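Local structure of effector protein HopAB2 (Pseudomonas syringae, 2FD4) at residues A5-P9 with I10-F14. The protein acts as an E3 ubiquitin ligase through this C-terminal domain, suppressing plant programmed cell death in susceptible hosts, but elicits immunity in tomato that recognises it through Pto. Residues are numbered along the deposited sequence; the frame is centred on the assembly and turned at random.
Sequences AALDP and IASQF
Asp8 to Ser12 form an Asx motif at the start of the 3-10 turn that begins at Ala11, where the extended N-terminal arm of the U-box-like ligase domain bends, ahead of strand 18-21. The carboxylate of Asp8 folds forward along its own chain. With CG anti to the backbone nitrogen (chi1 -176°), OD1 lies over the turn and accepts two amides, Ile10 N at 2.8 Å, which closes the Asx turn, and Ala11 N at 2.9 Å. One oxygen thus holds two successive N-H groups at the opening of the turn. Both approach on the anti side, from opposite faces of the carboxylate plane. Their positive ends probably help to stabilise the negative charge of OD1. The main-chain half of the motif runs from Ser12 N to Asp8 O, 3.0 Å long, with the donor tilted from the carbonyl plane; Ser12 OG adds a weak bond to the same oxygen. Beside this bond CD1 of Leu7 rests against CB of Ser12 at 3.6 Å. The inner side of the turn packs on helix 88-97, Asp8 touching Ala92 and Ile10 touching Leu95; the Ile10 side chain is about 8 Å from that of Phe94, an inferred E2-binding site. The Gln13 side chain, extended beyond CG, reaches back along the turn to Pro9 with its amide. NE2, which also binds Ala110 O, donates almost straight (172°) to Pro9 O at 3.0 Å, the acceptor lying in the amide plane and the donor in the carbonyl plane.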
ATOM      1  N   ALA A   5       5.766 -18.936 -10.583  1.00 47.61           N
ATOM      2  CA  ALA A   5       5.745 -17.583 -10.109  1.00 48.08           C
ATOM      3  C   ALA A   5       5.538 -17.614  -8.602  1.00 49.16           C
ATOM      4  O   ALA A   5       4.742 -18.404  -8.072  1.00 50.07           O
ATOM      5  CB  ALA A   5       4.700 -16.740 -10.802  1.00 49.41           C
ATOM      6  N   ALA A   6       6.257 -16.733  -7.926  1.00 47.80           N
ATOM      7  CA  ALA A   6       6.183 -16.617  -6.466  1.00 48.00           C
ATOM      8  C   ALA A   6       4.931 -15.878  -6.042  1.00 48.91           C
ATOM      9  O   ALA A   6       4.552 -14.877  -6.661  1.00 49.26           O
ATOM     10  CB  ALA A   6       7.378 -15.873  -5.961  1.00 47.88           C
ATOM     11  N   LEU A   7       4.305 -16.358  -4.982  1.00 48.83           N
ATOM     12  CA  LEU A   7       3.247 -15.622  -4.341  1.00 49.33           C
ATOM     13  C   LEU A   7       3.772 -14.866  -3.145  1.00 49.23           C
ATOM     14  O   LEU A   7       4.116 -15.447  -2.123  1.00 48.71           O
ATOM     15  CB  LEU A   7       2.136 -16.563  -3.875  1.00 49.96           C
ATOM     16  CG  LEU A   7       0.910 -15.798  -3.297  1.00 50.64           C
ATOM     17  CD1 LEU A   7       0.272 -14.939  -4.364  1.00 53.41           C
ATOM     18  CD2 LEU A   7      -0.054 -16.827  -2.715  1.00 50.11           C
ATOM     19  N   ASP A   8       3.857 -13.563  -3.261  1.00 50.26           N
ATOM     20  CA  ASP A   8       4.465 -12.814  -2.168  1.00 48.64           C
ATOM     21  C   ASP A   8       3.515 -12.795  -0.964  1.00 47.54           C
ATOM     22  O   ASP A   8       2.329 -12.530  -1.131  1.00 48.31           O
ATOM     23  CB  ASP A   8       4.808 -11.410  -2.640  1.00 50.29           C
ATOM     24  CG  ASP A   8       5.520 -10.616  -1.610  1.00 52.09           C
ATOM     25  OD1 ASP A   8       4.826 -10.197  -0.660  1.00 49.58           O
ATOM     26  OD2 ASP A   8       6.769 -10.416  -1.718  1.00 57.33           O
ATOM     27  N   PRO A   9       4.021 -13.121   0.261  1.00 47.70           N
ATOM     28  CA  PRO A   9       3.246 -13.242   1.516  1.00 47.33           C
ATOM     29  C   PRO A   9       2.572 -11.933   1.979  1.00 47.81           C
ATOM     30  O   PRO A   9       1.601 -11.963   2.768  1.00 46.79           O
ATOM     31  CB  PRO A   9       4.270 -13.689   2.549  1.00 48.94           C
ATOM     32  CG  PRO A   9       5.560 -13.881   1.834  1.00 47.97           C
ATOM     33  CD  PRO A   9       5.429 -13.532   0.413  1.00 47.75           C
ATOM     34  N   ILE A  10       3.113 -10.813   1.503  1.00 47.80           N
ATOM     35  CA  ILE A  10       2.586  -9.462   1.793  1.00 47.23           C
ATOM     36  C   ILE A  10       1.688  -9.025   0.633  1.00 47.51           C
ATOM     37  O   ILE A  10       0.523  -8.748   0.862  1.00 46.59           O
ATOM     38  CB  ILE A  10       3.723  -8.449   2.032  1.00 47.50           C
ATOM     39  CG1 ILE A  10       4.512  -8.869   3.267  1.00 46.26           C
ATOM     40  CG2 ILE A  10       3.185  -6.985   2.121  1.00 47.83           C
ATOM     41  CD1 ILE A  10       5.745  -8.075   3.474  1.00 47.71           C
ATOM     42  N   ALA A  11       2.191  -9.013  -0.604  1.00 48.23           N
ATOM     43  CA  ALA A  11       1.354  -8.476  -1.693  1.00 48.73           C
ATOM     44  C   ALA A  11       0.069  -9.322  -1.945  1.00 49.43           C
ATOM     45  O   ALA A  11      -0.960  -8.799  -2.478  1.00 47.85           O
ATOM     46  CB  ALA A  11       2.142  -8.319  -2.980  1.00 49.71           C
ATOM     47  N   SER A  12       0.116 -10.618  -1.620  1.00 48.53           N
ATOM     48  CA  SER A  12      -1.066 -11.480  -1.745  1.00 47.94           C
ATOM     49  C   SER A  12      -2.229 -11.060  -0.785  1.00 47.26           C
ATOM     50  O   SER A  12      -3.359 -11.493  -0.943  1.00 46.85           O
ATOM     51  CB  SER A  12      -0.727 -12.946  -1.550  1.00 49.18           C
ATOM     52  OG  SER A  12      -0.470 -13.217  -0.171  1.00 47.86           O
ATOM     53  N   GLN A  13      -1.958 -10.185   0.173  1.00 46.89           N
ATOM     54  CA  GLN A  13      -3.034  -9.657   1.049  1.00 47.75           C
ATOM     55  C   GLN A  13      -3.820  -8.466   0.497  1.00 47.23           C
ATOM     56  O   GLN A  13      -4.812  -8.017   1.086  1.00 47.15           O
ATOM     57  CB  GLN A  13      -2.439  -9.286   2.395  1.00 48.55           C
ATOM     58  CG  GLN A  13      -2.009 -10.487   3.157  1.00 48.84           C
ATOM     59  CD  GLN A  13      -1.458 -10.158   4.513  1.00 47.89           C
ATOM     60  OE1 GLN A  13      -2.174  -9.612   5.360  1.00 48.82           O
ATOM     61  NE2 GLN A  13      -0.186 -10.488   4.746  1.00 44.45           N
ATOM     62  N   PHE A  14      -3.396  -7.951  -0.644  1.00 47.21           N
ATOM     63  CA  PHE A  14      -3.988  -6.764  -1.254  1.00 46.57           C
ATOM     64  C   PHE A  14      -5.484  -6.839  -1.295  1.00 45.98           C
ATOM     65  O   PHE A  14      -6.145  -5.924  -0.858  1.00 45.19           O
ATOM     66  CB  PHE A  14      -3.415  -6.577  -2.638  1.00 47.09           C
ATOM     67  CG  PHE A  14      -3.899  -5.358  -3.353  1.00 46.77           C
ATOM     68  CD1 PHE A  14      -3.622  -4.086  -2.844  1.00 47.02           C
ATOM     69  CD2 PHE A  14      -4.590  -5.462  -4.549  1.00 48.24           C
ATOM     70  CE1 PHE A  14      -4.019  -2.986  -3.458  1.00 46.97           C
ATOM     71  CE2 PHE A  14      -4.974  -4.351  -5.207  1.00 48.89           C
ATOM     72  CZ  PHE A  14      -4.678  -3.088  -4.689  1.00 49.13           C
TER